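Local coordinates for potential RNA-dependent RNA polymerase (Human picobirnavirus, PDB 5I62), which catalyses RNA-templated synthesis of RNA from ribonucleoside triphosphates and probably serves both transcription and genome replication of this double-stranded RNA virus, at residues G180-L184 with I304-Y308; E129-V133 with T157-D161; I486-A490 with G520-W524. One frame throughout, in Å; residues are numbered along the deposited sequence.

The three contacts follow one another along the chain without interleaving: contact 2 closes first, then contact 1, then contact 3. Contacts 1 and 2 lie on one mixed sheet, contact 1 as the parallel pairing of strands 176-189 and 306-309 in its interior, contact 2 where helix 129-135 meets the start of strand 160-165. Their centres are 20 Å apart and their nearest atoms about 9 Å. Contact 3, joining helix 486-491 to the turn before the C-terminal helix 525-532, is 37 Å from contact 1 and 31 Å from contact 2 between centres. Contact 1 thus joins two distant strands within the sheet, contact 2 attaches a helix to strand 160-165, and contact 3 packs two C-terminal pieces together across unmodelled residues.

Contact 1 (G180-L184 with I304-Y308); sequences GAAVL and IPLAY
A182 is bonded to the opposing strand through both its backbone polar atoms. Its N donates to P305 O at 2.9 Å, a bond bent to 138° at the hydrogen, while its O accepts the N-H of A307 at 2.7 Å in an almost straight bond of 167°. The next link goes from L184 N to A307 O, 3.0 Å, with the donor tilted from the carbonyl plane. This pattern marks strands 182-184 and 306-308 as parallel neighbours, with A182 beside L306 and V183 beside A307. V183 and L306 turn their backbone bonds the other way, to M205 and R314 in the flanking strands, while L184 O and I304 O are hydrogen-bonded to the side chains of Y22 and H318. P305 has no N-H to offer, and its ring CD instead lies 3.5 Å from G180 O. On the face bearing A182 and L306, the leucine reaches forward along the strands: with its CG anti to the backbone N (chi1 178°), L306 CD1 comes 3.7 Å from L184 N and 4.1 Å from A182 CB. Further on, L184 CD2 touches Y308 CB at 4.0 Å where the two side chains cross at a slant. The strands are bound by backbone bonds sheltered by small or aliphatic groups; such a buried parallel ladder, in a sheet consistent with the polymerase fingers, fixes the register between segments over 100 residues apart.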
loop_
_atom_site.group_PDB
_atom_site.type_symbol
_atom_site.label_atom_id
_atom_site.label_comp_id
_atom_site.label_asym_id
_atom_site.label_seq_id
_atom_site.Cartn_x
_atom_site.Cartn_y
_atom_site.Cartn_z
ATOM N N GLY A 180 -18.707 16.821 -0.706
ATOM C CA GLY A 180 -17.685 15.835 -1.040
ATOM C C GLY A 180 -18.059 14.429 -0.582
ATOM O O GLY A 180 -18.666 14.232 0.471
ATOM N N ALA A 181 -17.678 13.442 -1.392
ATOM C CA ALA A 181 -17.805 12.048 -1.004
ATOM C C ALA A 181 -16.706 11.236 -1.675
ATOM O O ALA A 181 -16.434 11.408 -2.867
ATOM C CB ALA A 181 -19.186 11.486 -1.372
ATOM N N ALA A 182 -16.092 10.332 -0.910
ATOM C CA ALA A 182 -15.267 9.306 -1.524
ATOM C C ALA A 182 -16.145 8.422 -2.401
ATOM O O ALA A 182 -17.343 8.269 -2.164
ATOM C CB ALA A 182 -14.560 8.447 -0.471
ATOM N N VAL A 183 -15.544 7.838 -3.420
ATOM C CA VAL A 183 -16.235 6.876 -4.269
ATOM C C VAL A 183 -15.688 5.491 -3.971
ATOM O O VAL A 183 -14.469 5.306 -3.890
ATOM C CB VAL A 183 -16.071 7.235 -5.756
ATOM C CG1 VAL A 183 -16.505 6.073 -6.642
ATOM C CG2 VAL A 183 -16.877 8.507 -6.084
ATOM N N LEU A 184 -16.590 4.511 -3.824
ATOM C CA LEU A 184 -16.199 3.131 -3.540
ATOM C C LEU A 184 -15.443 2.555 -4.729
ATOM O O LEU A 184 -16.017 2.378 -5.810
ATOM C CB LEU A 184 -17.415 2.268 -3.224
ATOM C CG LEU A 184 -17.081 0.795 -2.909
ATOM C CD1 LEU A 184 -16.276 0.659 -1.611
ATOM C CD2 LEU A 184 -18.322 -0.087 -2.851
ATOM N N ILE A 304 -15.182 11.311 5.923
ATOM C CA ILE A 304 -15.761 11.714 4.628
ATOM C C ILE A 304 -16.889 10.763 4.249
ATOM O O ILE A 304 -16.783 9.547 4.506
ATOM C CB ILE A 304 -14.670 11.756 3.538
ATOM C CG1 ILE A 304 -15.180 12.434 2.247
ATOM C CG2 ILE A 304 -14.113 10.350 3.256
ATOM C CD1 ILE A 304 -14.076 12.708 1.246
ATOM N N PRO A 305 -18.014 11.248 3.702
ATOM C CA PRO A 305 -19.067 10.329 3.259
ATOM C C PRO A 305 -18.545 9.408 2.166
ATOM O O PRO A 305 -17.529 9.683 1.527
ATOM C CB PRO A 305 -20.170 11.266 2.731
ATOM C CG PRO A 305 -19.910 12.590 3.451
ATOM C CD PRO A 305 -18.413 12.666 3.537
ATOM N N LEU A 306 -19.255 8.301 1.958
ATOM C CA LEU A 306 -18.903 7.306 0.948
ATOM C C LEU A 306 -20.042 7.117 -0.043
ATOM O O LEU A 306 -21.126 6.671 0.342
ATOM C CB LEU A 306 -18.584 5.961 1.596
ATOM C CG LEU A 306 -18.240 4.833 0.630
ATOM C CD1 LEU A 306 -16.929 5.110 -0.146
ATOM C CD2 LEU A 306 -18.148 3.518 1.403
ATOM N N ALA A 307 -19.777 7.406 -1.321
ATOM C CA ALA A 307 -20.716 7.114 -2.407
ATOM C C ALA A 307 -20.421 5.696 -2.895
ATOM O O ALA A 307 -19.407 5.448 -3.541
ATOM C CB ALA A 307 -20.585 8.134 -3.533
ATOM N N TYR A 308 -21.304 4.752 -2.582
ATOM C CA TYR A 308 -21.046 3.352 -2.897
ATOM C C TYR A 308 -21.933 2.816 -4.017
ATOM O O TYR A 308 -21.721 1.685 -4.471
ATOM C CB TYR A 308 -21.200 2.482 -1.640
ATOM C CG TYR A 308 -22.562 2.574 -0.981
ATOM C CD1 TYR A 308 -23.581 1.691 -1.322
ATOM C CD2 TYR A 308 -22.820 3.531 -0.006
ATOM C CE1 TYR A 308 -24.822 1.766 -0.725
ATOM C CE2 TYR A 308 -24.061 3.619 0.605
ATOM C CZ TYR A 308 -25.057 2.730 0.241
ATOM O OH TYR A 308 -26.297 2.814 0.835
#

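Contact 2 (E129-V133 with T157-D161); sequences EVNTV and TIPCD
E129 leaves the first turn of helix 129-135 with CG anti to the carbonyl carbon (chi1 -69°) and an extended chain beyond it, which carries its carboxylate across to the backbone of C160. There E129 OE1 accepts from C160 N at 2.8 Å through its syn lone pair, in a bond of 162°. E129 OE2 sits beside the carbonyl of the same residue, 2.6 Å from C160 O, and has R213 as a long, weak ionic partner. C160 SG borders the carboxylate too, 3.6 Å from E129 OE1, and P159 CA lies 3.3 Å from E129 OE1. The cis peptide bond before P159 falls just ahead of this grip. Beside this bond, I158 turns its branches to the helix: I158 CG2 meets V133 CG2 at 4.1 Å, and I158 CD1 meets V130 CG2, the two side chains crossing at about a right angle. The contact joins the helix to the start of strand 160-165, where D161 and P159 are backbone-bonded to R172 and N174. One carboxylate thus satisfies the backbone N-H of C160, and the aliphatic patch of I158, V130 and V133 packs alongside that polar link.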
loop_
_atom_site.group_PDB
_atom_site.type_symbol
_atom_site.label_atom_id
_atom_site.label_comp_id
_atom_site.label_asym_id
_atom_site.label_seq_id
_atom_site.Cartn_x
_atom_site.Cartn_y
_atom_site.Cartn_z
ATOM N N GLU A 129 -1.330 25.125 -2.749
ATOM C CA GLU A 129 -2.146 24.243 -3.573
ATOM C C GLU A 129 -1.562 24.099 -4.975
ATOM O O GLU A 129 -1.530 22.995 -5.529
ATOM C CB GLU A 129 -3.599 24.733 -3.608
ATOM C CG GLU A 129 -4.269 24.557 -2.252
ATOM C CD GLU A 129 -5.742 24.913 -2.208
ATOM O OE1 GLU A 129 -6.313 25.385 -3.218
ATOM O OE2 GLU A 129 -6.332 24.704 -1.123
ATOM N N VAL A 130 -1.060 25.193 -5.548
ATOM C CA VAL A 130 -0.525 25.135 -6.908
ATOM C C VAL A 130 0.717 24.259 -6.956
ATOM O O VAL A 130 0.862 23.404 -7.839
ATOM C CB VAL A 130 -0.219 26.548 -7.442
ATOM C CG1 VAL A 130 0.496 26.451 -8.785
ATOM C CG2 VAL A 130 -1.493 27.354 -7.599
ATOM N N ASN A 131 1.648 24.480 -6.024
ATOM C CA ASN A 131 2.870 23.681 -6.010
ATOM C C ASN A 131 2.555 22.215 -5.747
ATOM O O ASN A 131 3.137 21.321 -6.378
ATOM C CB ASN A 131 3.849 24.244 -4.980
ATOM C CG ASN A 131 4.364 25.623 -5.370
ATOM O OD1 ASN A 131 4.467 25.936 -6.559
ATOM N ND2 ASN A 131 4.672 26.459 -4.375
ATOM N N THR A 132 1.597 21.956 -4.851
ATOM C CA THR A 132 1.190 20.586 -4.555
ATOM C C THR A 132 0.611 19.899 -5.786
ATOM O O THR A 132 0.983 18.765 -6.111
ATOM C CB THR A 132 0.165 20.587 -3.413
ATOM O OG1 THR A 132 0.736 21.208 -2.261
ATOM C CG2 THR A 132 -0.262 19.176 -3.076
ATOM N N VAL A 133 -0.324 20.563 -6.467
ATOM C CA VAL A 133 -0.903 20.002 -7.686
ATOM C C VAL A 133 0.186 19.723 -8.718
ATOM O O VAL A 133 0.133 18.717 -9.431
ATOM C CB VAL A 133 -1.985 20.942 -8.258
ATOM C CG1 VAL A 133 -2.423 20.481 -9.655
ATOM C CG2 VAL A 133 -3.180 21.018 -7.323
ATOM N N THR A 157 -10.801 23.167 -9.998
ATOM C CA THR A 157 -10.672 22.638 -8.648
ATOM C C THR A 157 -10.007 23.619 -7.695
ATOM O O THR A 157 -10.482 23.812 -6.571
ATOM C CB THR A 157 -9.894 21.312 -8.671
ATOM O OG1 THR A 157 -10.592 20.378 -9.485
ATOM C CG2 THR A 157 -9.783 20.714 -7.249
ATOM N N ILE A 158 -8.912 24.238 -8.115
ATOM C CA ILE A 158 -8.202 25.170 -7.241
ATOM C C ILE A 158 -8.511 26.626 -7.621
ATOM O O ILE A 158 -8.791 26.905 -8.771
ATOM C CB ILE A 158 -6.688 24.895 -7.264
ATOM C CG1 ILE A 158 -6.117 25.053 -8.664
ATOM C CG2 ILE A 158 -6.391 23.493 -6.731
ATOM C CD1 ILE A 158 -4.577 24.934 -8.699
ATOM N N PRO A 159 -8.466 27.553 -6.646
ATOM C CA PRO A 159 -8.196 27.274 -5.235
ATOM C C PRO A 159 -9.375 26.576 -4.569
ATOM O O PRO A 159 -10.525 26.761 -4.992
ATOM C CB PRO A 159 -7.963 28.669 -4.644
ATOM C CG PRO A 159 -8.871 29.535 -5.458
ATOM C CD PRO A 159 -8.750 28.986 -6.866
ATOM N N CYS A 160 -9.092 25.761 -3.559
ATOM C CA CYS A 160 -10.126 24.983 -2.903
ATOM C C CYS A 160 -9.959 25.058 -1.390
ATOM O O CYS A 160 -8.875 25.314 -0.869
ATOM C CB CYS A 160 -10.138 23.514 -3.375
ATOM S SG CYS A 160 -8.587 22.592 -3.135
ATOM N N ASP A 161 -11.082 24.855 -0.709
ATOM C CA ASP A 161 -11.178 24.831 0.742
ATOM C C ASP A 161 -12.105 23.677 1.073
ATOM O O ASP A 161 -13.204 23.607 0.514
ATOM C CB ASP A 161 -11.731 26.156 1.281
ATOM C CG ASP A 161 -11.845 26.181 2.802
ATOM O OD1 ASP A 161 -11.000 25.565 3.483
ATOM O OD2 ASP A 161 -12.786 26.821 3.314
#

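Contact 3 (I486-A490 with G520-W524); sequences IAGEA and GIENW
Two pieces of the C-terminal region, the short helix 486-491 and the 3-10 turn 521-523 that leads into the last helix, 525-532, meet here across a chain gap that is not modelled. I521 of the turn makes the main contact, lying against I486, A487 and A490. I521 CD1 presses on I486 CG1 at 3.5 Å, tighter than ordinary van der Waals contact, and the two side chains cross at about a right angle. I486 also has chi2 at 92°, far from a staggered value, which may reflect the tight fit. The other branch of I521, CG2, rests 3.6 Å from A487 CA and 4.1 Å from A490 CB, so that two residues about a turn apart on the helix both border one methyl group. Within its own turn I521 also serves W524, whose indole face is overlain by I521 CG1 above the outer part of the ring. That turn is closed by backbone bonds from N523 N to G520 O and from W524 N to I521 O (3.0 Å), and W524 occupies the N-cap position of the last helix. Helix 441-451 packs against both pieces: L445 touches I486 and I521, L448 touches I486, and S449 touches W524. At the outer edge, the side chains of E522 and I486 run antiparallel alongside each other; E522, bent at chi2, places OE2 3.8 Å from A487 N and 3.9 Å from A487 CB. E522 also touches a crystal neighbour, so this pose may owe something to the lattice. With no hydrogen bond crossing the interface, cohesion comes mainly from aliphatic surfaces, and the E522 carboxylate near the start of the helix may add a weak electrostatic attraction.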
loop_
_atom_site.group_PDB
_atom_site.type_symbol
_atom_site.label_atom_id
_atom_site.label_comp_id
_atom_site.label_asym_id
_atom_site.label_seq_id
_atom_site.Cartn_x
_atom_site.Cartn_y
_atom_site.Cartn_z
ATOM N N ILE A 486 14.335 1.403 -23.167
ATOM C CA ILE A 486 13.315 0.919 -22.240
ATOM C C ILE A 486 12.764 2.048 -21.376
ATOM O O ILE A 486 11.561 2.084 -21.085
ATOM C CB ILE A 486 13.850 -0.251 -21.391
ATOM C CG1 ILE A 486 12.735 -0.790 -20.504
ATOM C CG2 ILE A 486 15.029 0.156 -20.537
ATOM C CD1 ILE A 486 11.968 -1.917 -21.107
ATOM N N ALA A 487 13.615 2.983 -20.949
ATOM C CA ALA A 487 13.101 4.154 -20.243
ATOM C C ALA A 487 12.064 4.880 -21.098
ATOM O O ALA A 487 10.996 5.268 -20.608
ATOM C CB ALA A 487 14.249 5.086 -19.851
ATOM N N GLY A 488 12.345 5.013 -22.398
ATOM C CA GLY A 488 11.404 5.669 -23.292
ATOM C C GLY A 488 10.101 4.903 -23.445
ATOM O O GLY A 488 9.017 5.468 -23.284
ATOM N N GLU A 489 10.188 3.606 -23.778
ATOM C CA GLU A 489 8.980 2.790 -23.878
ATOM C C GLU A 489 8.175 2.852 -22.587
ATOM O O GLU A 489 6.938 2.898 -22.620
ATOM C CB GLU A 489 9.335 1.343 -24.206
ATOM C CG GLU A 489 10.153 1.129 -25.470
ATOM C CD GLU A 489 9.352 1.317 -26.758
ATOM O OE1 GLU A 489 9.567 0.525 -27.709
ATOM O OE2 GLU A 489 8.509 2.243 -26.830
ATOM N N ALA A 490 8.868 2.894 -21.446
ATOM C CA ALA A 490 8.195 3.018 -20.159
ATOM C C ALA A 490 7.380 4.303 -20.074
ATOM O O ALA A 490 6.285 4.308 -19.500
ATOM C CB ALA A 490 9.221 2.958 -19.026
ATOM N N GLY A 520 13.416 4.435 -13.018
ATOM C CA GLY A 520 14.739 3.841 -12.911
ATOM C C GLY A 520 14.874 2.529 -13.674
ATOM O O GLY A 520 15.765 1.721 -13.380
ATOM N N ILE A 521 14.005 2.327 -14.671
ATOM C CA ILE A 521 13.907 1.015 -15.307
ATOM C C ILE A 521 15.191 0.657 -16.043
ATOM O O ILE A 521 15.575 -0.516 -16.096
ATOM C CB ILE A 521 12.696 0.943 -16.249
ATOM C CG1 ILE A 521 12.542 -0.492 -16.751
ATOM C CG2 ILE A 521 12.867 1.897 -17.421
ATOM C CD1 ILE A 521 11.193 -0.797 -17.371
ATOM N N GLU A 522 15.865 1.645 -16.639
ATOM C CA GLU A 522 17.103 1.333 -17.351
ATOM C C GLU A 522 18.125 0.685 -16.420
ATOM O O GLU A 522 18.990 -0.070 -16.873
ATOM C CB GLU A 522 17.680 2.586 -18.010
ATOM C CG GLU A 522 18.280 2.320 -19.394
ATOM C CD GLU A 522 18.094 3.479 -20.367
ATOM O OE1 GLU A 522 18.716 4.542 -20.134
ATOM O OE2 GLU A 522 17.330 3.332 -21.358
ATOM N N ASN A 523 18.004 0.919 -15.117
ATOM C CA ASN A 523 18.939 0.391 -14.132
ATOM C C ASN A 523 18.483 -0.921 -13.499
ATOM O O ASN A 523 19.189 -1.447 -12.630
ATOM C CB ASN A 523 19.180 1.427 -13.028
ATOM C CG ASN A 523 20.464 1.165 -12.252
ATOM O OD1 ASN A 523 21.533 0.986 -12.849
ATOM N ND2 ASN A 523 20.365 1.138 -10.917
ATOM N N TRP A 524 17.338 -1.472 -13.901
ATOM C CA TRP A 524 16.856 -2.693 -13.258
ATOM C C TRP A 524 17.777 -3.873 -13.550
ATOM O O TRP A 524 18.331 -3.998 -14.649
ATOM C CB TRP A 524 15.431 -3.026 -13.714
ATOM C CG TRP A 524 14.364 -2.118 -13.189
ATOM C CD1 TRP A 524 14.525 -1.046 -12.356
ATOM C CD2 TRP A 524 12.958 -2.211 -13.455
ATOM N NE1 TRP A 524 13.308 -0.465 -12.094
ATOM C CE2 TRP A 524 12.330 -1.161 -12.756
ATOM C CE3 TRP A 524 12.172 -3.080 -14.219
ATOM C CZ2 TRP A 524 10.957 -0.955 -12.799
ATOM C CZ3 TRP A 524 10.813 -2.876 -14.262
ATOM C CH2 TRP A 524 10.216 -1.820 -13.557
#